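Local coordinates for replication protein B (Plasmid RSF1010, PDB 3H20), which acts as the primase RepB' of a broad-host-range plasmid that replicates exclusively in leading-strand mode, probably joining nucleotides into primers with release of diphosphate, at residues Val26-Ala29 against Thr30-Gln33; Lys52-Ala56 against Gln57-Val61; Asp78-Glu81 against Phe82-Asp85; Glu99-Pro102 against Lys103-Gln106; Asp113-Gly117 against Glu118-Gln122. All coordinates share one frame; numbering follows the deposited sequence.

Contact 1: Val26-Ala29 against Thr30-Gln33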
loop_
_atom_site.group_PDB
_atom_site.type_symbol
_atom_site.label_atom_id
_atom_site.label_comp_id
_atom_site.label_asym_id
_atom_site.label_seq_id
_atom_site.Cartn_x
_atom_site.Cartn_y
_atom_site.Cartn_z
ATOM N N VAL A 26 12.600 19.263 -0.595
ATOM C CA VAL A 26 13.951 19.590 -1.020
ATOM C C VAL A 26 14.851 18.394 -0.671
ATOM O O VAL A 26 14.998 18.040 0.505
ATOM C CB VAL A 26 14.424 20.910 -0.361
ATOM C CG1 VAL A 26 15.893 21.151 -0.608
ATOM C CG2 VAL A 26 13.610 22.101 -0.895
ATOM N N ARG A 27 15.413 17.753 -1.699
ATOM C CA ARG A 27 16.255 16.562 -1.521
ATOM C C ARG A 27 17.641 16.687 -2.161
ATOM O O ARG A 27 17.765 16.968 -3.357
ATOM C CB ARG A 27 15.563 15.307 -2.059
ATOM C CG ARG A 27 16.332 14.016 -1.784
ATOM C CD ARG A 27 15.640 12.778 -2.351
ATOM N NE ARG A 27 16.365 11.576 -1.943
ATOM C CZ ARG A 27 16.120 10.892 -0.825
ATOM N NH1 ARG A 27 16.847 9.818 -0.530
ATOM N NH2 ARG A 27 15.144 11.276 -0.005
ATOM N N ASP A 28 18.670 16.442 -1.353
ATOM C CA ASP A 28 20.056 16.444 -1.810
ATOM C C ASP A 28 20.350 15.166 -2.593
ATOM O O ASP A 28 20.401 14.069 -2.025
ATOM C CB ASP A 28 21.010 16.589 -0.617
ATOM C CG ASP A 28 22.444 16.894 -1.037
ATOM O OD1 ASP A 28 23.060 16.083 -1.765
ATOM O OD2 ASP A 28 22.969 17.943 -0.609
ATOM N N ALA A 29 20.562 15.330 -3.893
ATOM C CA ALA A 29 20.769 14.216 -4.822
ATOM C C ALA A 29 22.023 13.377 -4.555
ATOM O O ALA A 29 22.080 12.199 -4.923
ATOM C CB ALA A 29 20.786 14.743 -6.248
ATOM N N THR A 30 23.026 13.976 -3.925
ATOM C CA THR A 30 24.279 13.276 -3.661
ATOM C C THR A 30 24.214 12.563 -2.317
ATOM O O THR A 30 24.651 11.413 -2.174
ATOM C CB THR A 30 25.470 14.261 -3.646
ATOM O OG1 THR A 30 25.458 15.048 -4.841
ATOM C CG2 THR A 30 26.801 13.520 -3.550
ATOM N N THR A 31 23.664 13.251 -1.324
ATOM C CA THR A 31 23.757 12.806 0.063
ATOM C C THR A 31 22.531 11.996 0.466
ATOM O O THR A 31 22.644 10.973 1.142
ATOM C CB THR A 31 23.916 13.995 1.028
ATOM O OG1 THR A 31 25.302 14.171 1.349
ATOM C CG2 THR A 31 23.130 13.751 2.307
ATOM N N GLY A 32 21.357 12.458 0.046
ATOM C CA GLY A 32 20.113 11.783 0.363
ATOM C C GLY A 32 19.214 12.612 1.259
ATOM O O GLY A 32 18.061 12.255 1.499
ATOM N N GLN A 33 19.745 13.725 1.754
ATOM C CA GLN A 33 19.105 14.464 2.836
ATOM C C GLN A 33 17.811 15.119 2.366
ATOM O O GLN A 33 17.717 15.586 1.230
ATOM C CB GLN A 33 20.056 15.522 3.398
ATOM C CG GLN A 33 19.488 16.309 4.569
ATOM C CD GLN A 33 20.473 17.319 5.125
ATOM O OE1 GLN A 33 21.611 17.410 4.666
ATOM N NE2 GLN A 33 20.037 18.084 6.119
#
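The guanidinium group of Arg27 lies with one face over the carbonyl oxygen of Gly32, which sits beneath the centre of the group, 3.3 Å from CZ. With CG anti to the backbone N (chi1 -175°) and the chain extended as far as NE, the side chain runs across the loop and presents a face, rather than an N-H, to this oxygen. The oxygen thus meets the positively charged group through its face, at angles too poor for a hydrogen bond.

The polar work of the loop is done by Asp28. Its OD1 receives two backbone N-H groups: Thr30 N at 3.0 Å, on the anti lone pair, and Thr31 N at 2.9 Å, from above the carboxylate plane. The main chain of the same residue closes the loop. Asp28 N donates to Gln33 O at 2.9 Å in the carbonyl plane, and Asp28 O accepts from Gly32 N at 2.8 Å. An alanine here, having no OD1, would probably leave Thr30 N and Thr31 N without their shared acceptor and the turn freer to flex.

Ala29, Thr30 and Thr31 have helical backbone angles, and Gly32 then reverses the chain with a positive phi (115°), where a CB would be jammed against the preceding carbonyl oxygen. Alongside, Arg27 CA makes a C-H...O contact with Gln33 O. Behind the loop Val26 packs on Leu51 and Met54 of helix 48-56. The side-chain and main-chain bonds of Asp28 form an Asx motif, built here into the four-residue loop of a beta hairpin that joins strands 21-28 and 34-40.

Contact 2: Lys52-Ala56 against Gln57-Val61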
loop_
_atom_site.group_PDB
_atom_site.type_symbol
_atom_site.label_atom_id
_atom_site.label_comp_id
_atom_site.label_asym_id
_atom_site.label_seq_id
_atom_site.Cartn_x
_atom_site.Cartn_y
_atom_site.Cartn_z
ATOM N N LYS A 52 16.210 28.453 -4.762
ATOM C CA LYS A 52 17.307 28.573 -5.739
ATOM C C LYS A 52 18.683 28.311 -5.122
ATOM O O LYS A 52 19.525 27.672 -5.744
ATOM C CB LYS A 52 17.326 29.954 -6.381
ATOM C CG LYS A 52 16.140 30.254 -7.258
ATOM C CD LYS A 52 15.929 31.745 -7.270
ATOM C CE LYS A 52 16.307 32.342 -8.587
ATOM N NZ LYS A 52 15.092 32.444 -9.435
ATOM N N ARG A 53 18.914 28.823 -3.915
ATOM C CA ARG A 53 20.170 28.549 -3.183
ATOM C C ARG A 53 20.353 27.039 -3.015
ATOM O O ARG A 53 21.402 26.482 -3.363
ATOM C CB ARG A 53 20.171 29.262 -1.818
ATOM C CG ARG A 53 21.337 28.873 -0.866
ATOM C CD ARG A 53 21.346 29.749 0.393
ATOM N NE ARG A 53 22.455 29.435 1.299
ATOM C CZ ARG A 53 23.681 29.942 1.194
ATOM N NH1 ARG A 53 23.968 30.794 0.215
ATOM N NH2 ARG A 53 24.624 29.598 2.068
ATOM N N MET A 54 19.314 26.384 -2.502
ATOM C CA MET A 54 19.339 24.941 -2.261
ATOM C C MET A 54 19.561 24.135 -3.553
ATOM O O MET A 54 20.336 23.167 -3.560
ATOM C CB MET A 54 18.049 24.501 -1.546
ATOM C CG MET A 54 17.918 24.990 -0.084
ATOM S SD MET A 54 19.171 24.285 1.015
ATOM C CE MET A 54 20.389 25.584 1.098
ATOM N N ASN A 55 18.890 24.554 -4.631
ATOM C CA ASN A 55 19.021 23.945 -5.972
ATOM C C ASN A 55 20.464 24.061 -6.487
ATOM O O ASN A 55 21.045 23.089 -6.974
ATOM C CB ASN A 55 18.003 24.603 -6.939
ATOM C CG ASN A 55 17.906 23.913 -8.318
ATOM O OD1 ASN A 55 17.855 24.596 -9.349
ATOM N ND2 ASN A 55 17.841 22.575 -8.342
ATOM N N ALA A 56 21.044 25.252 -6.365
ATOM C CA ALA A 56 22.451 25.462 -6.748
ATOM C C ALA A 56 23.410 24.582 -5.931
ATOM O O ALA A 56 24.487 24.203 -6.413
ATOM C CB ALA A 56 22.822 26.924 -6.608
ATOM N N GLN A 57 23.020 24.257 -4.700
ATOM C CA GLN A 57 23.856 23.439 -3.812
ATOM C C GLN A 57 23.612 21.928 -3.972
ATOM O O GLN A 57 24.120 21.125 -3.185
ATOM C CB GLN A 57 23.694 23.888 -2.353
ATOM C CG GLN A 57 24.253 25.293 -2.076
ATOM C CD GLN A 57 24.059 25.748 -0.637
ATOM O OE1 GLN A 57 23.215 25.219 0.084
ATOM N NE2 GLN A 57 24.845 26.738 -0.215
ATOM N N GLY A 58 22.851 21.552 -4.999
ATOM C CA GLY A 58 22.682 20.139 -5.369
ATOM C C GLY A 58 21.363 19.476 -4.997
ATOM O O GLY A 58 21.237 18.247 -5.083
ATOM N N ASN A 59 20.382 20.279 -4.586
ATOM C CA ASN A 59 19.055 19.782 -4.183
ATOM C C ASN A 59 18.007 19.806 -5.310
ATOM O O ASN A 59 17.880 20.813 -6.024
ATOM C CB ASN A 59 18.523 20.595 -2.987
ATOM C CG ASN A 59 19.340 20.386 -1.713
ATOM O OD1 ASN A 59 19.086 19.455 -0.946
ATOM N ND2 ASN A 59 20.321 21.251 -1.485
ATOM N N ASP A 60 17.251 18.715 -5.461
ATOM C CA ASP A 60 16.045 18.726 -6.303
ATOM C C ASP A 60 14.857 19.309 -5.524
ATOM O O ASP A 60 14.790 19.174 -4.291
ATOM C CB ASP A 60 15.714 17.322 -6.827
ATOM C CG ASP A 60 16.726 16.826 -7.846
ATOM O OD1 ASP A 60 16.721 17.332 -8.989
ATOM O OD2 ASP A 60 17.510 15.925 -7.507
ATOM N N VAL A 61 13.957 19.978 -6.245
ATOM C CA VAL A 61 12.817 20.686 -5.660
ATOM C C VAL A 61 11.502 20.052 -6.136
ATOM O O VAL A 61 11.224 19.988 -7.344
ATOM C CB VAL A 61 12.831 22.207 -6.004
ATOM C CG1 VAL A 61 11.726 22.966 -5.237
ATOM C CG2 VAL A 61 14.217 22.827 -5.715
#
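Asn59 turns its CG beside its own backbone N (chi1 -67°), bringing ND2 round to Met54 O, while Asn55 holds CG anti to N (chi1 -172°) and directs ND2 to Asn59 O. Both bonds tie down a Schellman motif, with Gly58 at positive phi as its C-prime residue, which ends helix 48-56 and starts strand 59-65. The defining backbone bonds are Asn59 N to Met54 O, 3.1 Å, and Gly58 N to Asn55 O, also 3.1 Å.

Met54 O is thus gripped twice by one residue, since Asn59 ND2 joins at 2.8 Å from the same face of the carbonyl plane as Asn59 N. A leucine here has no ND2, and Met54 O would probably be held by backbone N-H groups alone, the turn less firmly fixed.

On the outer side the amide nitrogen of Gln57 sits over the guanidinium face of Arg53, NE2 3.7 Å from CZ. Asn55 OD1 accepts from Thr150 N, which fixes the amide's rotation. Its other end makes a nearly straight bond, Asn55 ND2 to Asn59 O, 2.9 Å at 170°, in the amide plane.

Contact 3: Asp78-Glu81 against Phe82-Asp85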
loop_
_atom_site.group_PDB
_atom_site.type_symbol
_atom_site.label_atom_id
_atom_site.label_comp_id
_atom_site.label_asym_id
_atom_site.label_seq_id
_atom_site.Cartn_x
_atom_site.Cartn_y
_atom_site.Cartn_z
ATOM N N ASP A 78 6.378 9.938 -15.721
ATOM C CA ASP A 78 7.166 9.202 -16.740
ATOM C C ASP A 78 6.418 9.024 -18.077
ATOM O O ASP A 78 6.353 7.925 -18.621
ATOM C CB ASP A 78 7.680 7.851 -16.183
ATOM C CG ASP A 78 8.917 7.309 -16.923
ATOM O OD1 ASP A 78 9.751 8.103 -17.426
ATOM O OD2 ASP A 78 9.088 6.069 -16.970
ATOM N N LEU A 79 5.883 10.124 -18.607
ATOM C CA LEU A 79 5.122 10.127 -19.864
ATOM C C LEU A 79 5.940 10.659 -21.048
ATOM O O LEU A 79 6.771 11.548 -20.880
ATOM C CB LEU A 79 3.858 11.000 -19.708
ATOM C CG LEU A 79 2.785 10.554 -18.701
ATOM C CD1 LEU A 79 1.871 11.722 -18.361
ATOM C CD2 LEU A 79 1.981 9.360 -19.229
ATOM N N SER A 80 5.682 10.120 -22.241
ATOM C CA SER A 80 6.255 10.628 -23.486
ATOM C C SER A 80 5.274 11.638 -24.089
ATOM O O SER A 80 4.124 11.738 -23.635
ATOM C CB SER A 80 6.465 9.478 -24.466
ATOM O OG SER A 80 5.224 9.082 -25.002
ATOM N N GLU A 81 5.717 12.382 -25.105
ATOM C CA GLU A 81 4.832 13.337 -25.799
ATOM C C GLU A 81 3.629 12.625 -26.434
ATOM O O GLU A 81 2.533 13.172 -26.477
ATOM C CB GLU A 81 5.594 14.145 -26.868
ATOM C CG GLU A 81 6.177 13.297 -27.994
ATOM C CD GLU A 81 6.638 14.116 -29.193
ATOM O OE1 GLU A 81 7.828 14.487 -29.235
ATOM O OE2 GLU A 81 5.809 14.376 -30.097
ATOM N N PHE A 82 3.855 11.406 -26.922
ATOM C CA PHE A 82 2.812 10.595 -27.556
ATOM C C PHE A 82 1.752 10.131 -26.561
ATOM O O PHE A 82 0.560 10.080 -26.895
ATOM C CB PHE A 82 3.436 9.389 -28.276
ATOM C CG PHE A 82 4.502 9.764 -29.271
ATOM C CD1 PHE A 82 4.158 10.154 -30.560
ATOM C CD2 PHE A 82 5.851 9.744 -28.910
ATOM C CE1 PHE A 82 5.131 10.503 -31.485
ATOM C CE2 PHE A 82 6.840 10.105 -29.824
ATOM C CZ PHE A 82 6.477 10.480 -31.118
ATOM N N ASP A 83 2.186 9.779 -25.348
ATOM C CA ASP A 83 1.267 9.455 -24.249
ATOM C C ASP A 83 0.332 10.629 -23.950
ATOM O O ASP A 83 -0.856 10.429 -23.712
ATOM C CB ASP A 83 2.038 9.129 -22.956
ATOM C CG ASP A 83 2.821 7.827 -23.029
ATOM O OD1 ASP A 83 2.451 6.911 -23.808
ATOM O OD2 ASP A 83 3.837 7.728 -22.294
ATOM N N LEU A 84 0.876 11.851 -23.956
ATOM C CA LEU A 84 0.070 13.062 -23.717
ATOM C C LEU A 84 -0.976 13.307 -24.810
ATOM O O LEU A 84 -2.093 13.747 -24.516
ATOM C CB LEU A 84 0.973 14.291 -23.556
ATOM C CG LEU A 84 1.801 14.308 -22.266
ATOM C CD1 LEU A 84 2.981 15.268 -22.390
ATOM C CD2 LEU A 84 0.914 14.682 -21.079
ATOM N N ASP A 85 -0.593 13.047 -26.062
ATOM C CA ASP A 85 -1.514 13.096 -27.208
ATOM C C ASP A 85 -2.713 12.167 -27.002
ATOM O O ASP A 85 -3.866 12.547 -27.250
ATOM C CB ASP A 85 -0.798 12.693 -28.504
ATOM C CG ASP A 85 0.271 13.688 -28.949
ATOM O OD1 ASP A 85 0.149 14.890 -28.680
ATOM O OD2 ASP A 85 1.236 13.253 -29.613
HETATM O O HOH W 1 2.353 16.020 -26.835
HETATM O O HOH W 2 3.114 14.876 -29.956
#
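The chain leaves strand 73-79 through a G1 beta bulge, where Asp78 and Leu79 both face Tyr105, and passes through Ser80, extended at the N-cap, into helix 81-89, so that Ser80 O can accept the N-H of Leu84. Ser80 and Asp83 form a capping box. Ser80 OG, between its backbone N and carbonyl carbon (chi1 75°), accepts from Asp83 N at 3.1 Å. In return Asp83 OD2 accepts Ser80 N at 3.0 Å, in an almost straight bond that meets the carboxylate from above its plane. These reciprocal bonds satisfy the N-H of Asp83, which at the helix start lacks a carbonyl one turn earlier, and that of Ser80.

Apolar atoms lie behind the box. Leu79 CD2 rests against Asp83 CB at 3.7 Å, and Leu79 CD1 meets Leu84 CD2 at 4.1 Å, the two leucines crossing at about a right angle. Leu84 also packs on Tyr105 and Ala107 of the neighbouring strand 104-110, which joins the helix to the sheet.

On the exposed side Glu81 runs alongside Phe82, its carboxylate stacked on the ring with the planes 16° apart. A water lies 2.9 Å from Glu81 O and within reach of Asp85 OD1, bridging the first turn. Glu81 CG makes a CH-pi contact over the Phe82 ring face, 3.9 Å from the centroid.

Contact 4: Glu99-Pro102 against Lys103-Gln106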
loop_
_atom_site.group_PDB
_atom_site.type_symbol
_atom_site.label_atom_id
_atom_site.label_comp_id
_atom_site.label_asym_id
_atom_site.label_seq_id
_atom_site.Cartn_x
_atom_site.Cartn_y
_atom_site.Cartn_z
ATOM N N GLU A 99 7.957 19.206 -17.993
ATOM C CA GLU A 99 9.048 18.430 -18.591
ATOM C C GLU A 99 10.171 18.322 -17.558
ATOM O O GLU A 99 10.790 19.322 -17.193
ATOM C CB GLU A 99 9.548 19.093 -19.878
ATOM C CG GLU A 99 10.549 18.236 -20.706
ATOM C CD GLU A 99 10.712 18.734 -22.150
ATOM O OE1 GLU A 99 10.343 19.896 -22.429
ATOM O OE2 GLU A 99 11.227 17.970 -23.007
ATOM N N THR A 100 10.421 17.108 -17.084
ATOM C CA THR A 100 11.368 16.870 -15.985
ATOM C C THR A 100 12.797 16.702 -16.477
ATOM O O THR A 100 13.762 17.043 -15.779
ATOM C CB THR A 100 10.949 15.624 -15.172
ATOM O OG1 THR A 100 10.848 14.502 -16.051
ATOM C CG2 THR A 100 9.606 15.854 -14.495
ATOM N N SER A 101 12.917 16.144 -17.677
ATOM C CA SER A 101 14.158 16.040 -18.425
ATOM C C SER A 101 13.738 15.945 -19.899
ATOM O O SER A 101 12.553 15.711 -20.179
ATOM C CB SER A 101 14.987 14.817 -17.981
ATOM O OG SER A 101 14.262 13.609 -18.124
ATOM N N PRO A 102 14.681 16.136 -20.846
ATOM C CA PRO A 102 14.298 16.103 -22.265
ATOM C C PRO A 102 13.469 14.878 -22.705
ATOM O O PRO A 102 13.883 13.729 -22.518
ATOM C CB PRO A 102 15.643 16.154 -22.992
ATOM C CG PRO A 102 16.528 16.887 -22.057
ATOM C CD PRO A 102 16.122 16.425 -20.686
ATOM N N LYS A 103 12.301 15.160 -23.291
ATOM C CA LYS A 103 11.361 14.147 -23.810
ATOM C C LYS A 103 10.637 13.359 -22.710
ATOM O O LYS A 103 9.926 12.399 -23.007
ATOM C CB LYS A 103 12.035 13.171 -24.806
ATOM C CG LYS A 103 12.936 13.806 -25.867
ATOM C CD LYS A 103 12.258 13.903 -27.227
ATOM C CE LYS A 103 13.163 14.586 -28.253
ATOM N NZ LYS A 103 12.535 14.627 -29.617
ATOM N N ASN A 104 10.812 13.774 -21.453
ATOM C CA ASN A 104 10.223 13.106 -20.289
ATOM C C ASN A 104 9.301 14.057 -19.527
ATOM O O ASN A 104 9.719 15.152 -19.127
ATOM C CB ASN A 104 11.327 12.586 -19.350
ATOM C CG ASN A 104 12.149 11.471 -19.966
ATOM O OD1 ASN A 104 11.607 10.476 -20.443
ATOM N ND2 ASN A 104 13.466 11.626 -19.952
ATOM N N TYR A 105 8.048 13.646 -19.339
ATOM C CA TYR A 105 7.004 14.534 -18.794
ATOM C C TYR A 105 6.243 13.981 -17.589
ATOM O O TYR A 105 6.125 12.762 -17.401
ATOM C CB TYR A 105 5.979 14.915 -19.885
ATOM C CG TYR A 105 6.589 15.516 -21.139
ATOM C CD1 TYR A 105 6.798 16.895 -21.248
ATOM C CD2 TYR A 105 6.940 14.712 -22.217
ATOM C CE1 TYR A 105 7.359 17.454 -22.398
ATOM C CE2 TYR A 105 7.507 15.258 -23.376
ATOM C CZ TYR A 105 7.715 16.632 -23.450
ATOM O OH TYR A 105 8.262 17.179 -24.583
ATOM N N GLN A 106 5.723 14.911 -16.792
ATOM C CA GLN A 106 4.728 14.655 -15.756
ATOM C C GLN A 106 3.469 15.429 -16.095
ATOM O O GLN A 106 3.542 16.560 -16.605
ATOM C CB GLN A 106 5.233 15.173 -14.390
ATOM C CG GLN A 106 6.233 14.253 -13.745
ATOM C CD GLN A 106 6.817 14.790 -12.458
ATOM O OE1 GLN A 106 6.646 15.962 -12.111
ATOM N NE2 GLN A 106 7.523 13.931 -11.746
HETATM O O HOH W 3 8.800 12.471 -15.929
#
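Main-chain hydrogen bonds shape this beta hairpin between strands 96-99 and 104-110: a type II turn from Ser101 to Asn104 is closed by Asn104 N to Ser101 O, 2.9 Å, and Thr100 N donates to Asn104 O. The pairing slips by one residue between Glu99 and Ser101, a beta bulge that accommodates Thr100. The carbonyl oxygen of Thr100 accepts from ND2 of Asn151, a residue of the diphosphate pocket.

Side-chain hydrogen bonds reinforce the turn. Glu99 OE2 takes Lys103 N on its anti lone pair at 3.0 Å, satisfying an amide at the tip. Its other oxygen, OE1, is in a salt bridge with Arg169, so both carboxylate oxygens are held. Asn104 ND2 donates to Ser101 OG at 2.8 Å, the hydroxyl lying 16° out of the amide plane.

Two packing contacts accompany these bonds. Glu99 runs side by side with Tyr105, CD 3.6 Å from CE1, carboxylate and ring planes 28° apart. Thr100 also touches the bound diphosphate. The amide of Gln106 bonds Asp77 and Arg145 N. The Thr100 and Gln106 side chains cross at about a right angle, with the methyl CG2 of Thr100 3.6 Å from Gln106 CD.

Contact 5: Asp113-Gly117 against Glu118-Gln122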
loop_
_atom_site.group_PDB
_atom_site.type_symbol
_atom_site.label_atom_id
_atom_site.label_comp_id
_atom_site.label_asym_id
_atom_site.label_seq_id
_atom_site.Cartn_x
_atom_site.Cartn_y
_atom_site.Cartn_z
ATOM N N ASP A 113 -13.338 19.278 -8.288
ATOM C CA ASP A 113 -12.914 20.380 -7.411
ATOM C C ASP A 113 -12.385 19.838 -6.082
ATOM O O ASP A 113 -11.464 20.407 -5.489
ATOM C CB ASP A 113 -14.056 21.369 -7.172
ATOM C CG ASP A 113 -14.467 22.113 -8.442
ATOM O OD1 ASP A 113 -13.649 22.232 -9.387
ATOM O OD2 ASP A 113 -15.614 22.588 -8.482
ATOM N N ALA A 114 -12.974 18.732 -5.629
ATOM C CA ALA A 114 -12.500 18.019 -4.440
ATOM C C ALA A 114 -12.808 16.521 -4.536
ATOM O O ALA A 114 -13.929 16.127 -4.893
ATOM C CB ALA A 114 -13.107 18.615 -3.180
ATOM N N ALA A 115 -11.797 15.702 -4.240
ATOM C CA ALA A 115 -11.950 14.244 -4.136
ATOM C C ALA A 115 -11.039 13.705 -3.036
ATOM O O ALA A 115 -9.886 14.104 -2.938
ATOM C CB ALA A 115 -11.640 13.570 -5.469
ATOM N N GLY A 116 -11.553 12.798 -2.207
ATOM C CA GLY A 116 -10.779 12.286 -1.068
ATOM C C GLY A 116 -9.545 11.496 -1.481
ATOM O O GLY A 116 -9.414 11.110 -2.638
ATOM N N GLY A 117 -8.653 11.235 -0.524
ATOM C CA GLY A 117 -7.434 10.461 -0.788
ATOM C C GLY A 117 -7.709 9.102 -1.409
ATOM O O GLY A 117 -7.010 8.680 -2.338
ATOM N N GLU A 118 -8.749 8.440 -0.903
ATOM C CA GLU A 118 -9.214 7.140 -1.397
ATOM C C GLU A 118 -9.453 7.138 -2.918
ATOM O O GLU A 118 -8.885 6.308 -3.630
ATOM C CB GLU A 118 -10.465 6.702 -0.610
ATOM C CG GLU A 118 -11.364 5.662 -1.264
ATOM C CD GLU A 118 -12.606 5.322 -0.423
ATOM O OE1 GLU A 118 -12.772 5.865 0.693
ATOM O OE2 GLU A 118 -13.424 4.488 -0.875
ATOM N N LEU A 119 -10.278 8.063 -3.408
ATOM C CA LEU A 119 -10.590 8.123 -4.842
ATOM C C LEU A 119 -9.372 8.545 -5.668
ATOM O O LEU A 119 -9.120 7.993 -6.737
ATOM C CB LEU A 119 -11.796 9.034 -5.124
ATOM C CG LEU A 119 -13.164 8.554 -4.608
ATOM C CD1 LEU A 119 -14.166 9.699 -4.511
ATOM C CD2 LEU A 119 -13.743 7.403 -5.448
ATOM N N ARG A 120 -8.606 9.510 -5.168
ATOM C CA ARG A 120 -7.435 9.997 -5.908
ATOM C C ARG A 120 -6.358 8.926 -6.110
ATOM O O ARG A 120 -5.756 8.841 -7.179
ATOM C CB ARG A 120 -6.845 11.229 -5.233
ATOM C CG ARG A 120 -7.665 12.504 -5.491
ATOM C CD ARG A 120 -6.962 13.754 -5.001
ATOM N NE ARG A 120 -7.090 13.892 -3.556
ATOM C CZ ARG A 120 -6.106 13.665 -2.699
ATOM N NH1 ARG A 120 -6.316 13.811 -1.404
ATOM N NH2 ARG A 120 -4.914 13.300 -3.141
ATOM N N GLY A 121 -6.123 8.115 -5.080
ATOM C CA GLY A 121 -5.130 7.051 -5.152
ATOM C C GLY A 121 -5.545 5.982 -6.144
ATOM O O GLY A 121 -4.719 5.479 -6.905
ATOM N N GLN A 122 -6.834 5.647 -6.139
ATOM C CA GLN A 122 -7.392 4.693 -7.094
ATOM C C GLN A 122 -7.255 5.212 -8.517
ATOM O O GLN A 122 -6.871 4.458 -9.415
ATOM C CB GLN A 122 -8.857 4.386 -6.760
ATOM C CG GLN A 122 -9.519 3.328 -7.647
ATOM C CD GLN A 122 -9.129 1.893 -7.294
ATOM O OE1 GLN A 122 -8.668 1.607 -6.184
ATOM N NE2 GLN A 122 -9.325 0.984 -8.239
#
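Gly117, Arg120 and Ala115 carry this contact, in which an arginine of the first turn of helix 117-130 reaches back over the loop that enters it. Arg120 leaves the helix with CG anti to its carbonyl carbon and bends at chi3 (-78°), which swings the guanidinium group back toward the incoming chain. There NE donates to Ala115 O at 2.9 Å, with an N-H...O angle of 156°, and the oxygen lies at the guanidinium edge, in its plane. One face of the same group rests over Gly117 CA, offset toward the rim, with NH1 3.6 Å from that carbon. The flat group thus lies against the backbone of Gly117.

Ala115 meets the arginine a second time through its methyl, CB to CG 4.1 Å. Its own backbone is hydrogen-bonded to His71, so the carbonyl offered to NE belongs to a strapped-down segment. Gly116 is the N-cap residue and, as a glycine, has no side chain with which to cap. The helix begins with its carbonyl, which accepts Arg120 N at 3.1 Å nearly end-on, followed by Gly121 N to Gly117 O at 2.9 Å. Leu119 turns to Ala186 and Ile190 of helix 179-206, packing the start of this helix against the long one.

Arg120 NH2 also makes a weak bond to Ser140 O. The charged group is thus buried near backbone carbonyls, whose partial negative charge would be expected to offset it, and a single side chain links the loop firmly to the helix start and, more weakly, reaches Ser140, in both cases through neutral acceptors.

Overall arrangement
The five contacts fall into two touching pairs and one outlier. Contacts 1 and 2 share the sheet of strands 21-28 and 59-65, joined by a probable backbone hydrogen bond from Asp60 N to Arg27 O, 2.8 Å. Contacts 3 and 4 meet in the second sheet through another, Tyr105 N to Leu79 O, 2.9 Å. The diphosphate, held by Tyr62, Arg145, Asn151 and Lys153, touches Thr100 of contact 4 and lies about 6 Å from the side chain of Arg27 and about 7 Å from that of Asp78. Asp60 forms a salt bridge with the Arg145 side chain, and Gln106 accepts the Arg145 backbone N-H. Contact 5 stands apart, its nearest atoms about 14 Å from contacts 3 and 4, near a sulfate ion probably taken up from the crystallisation solution.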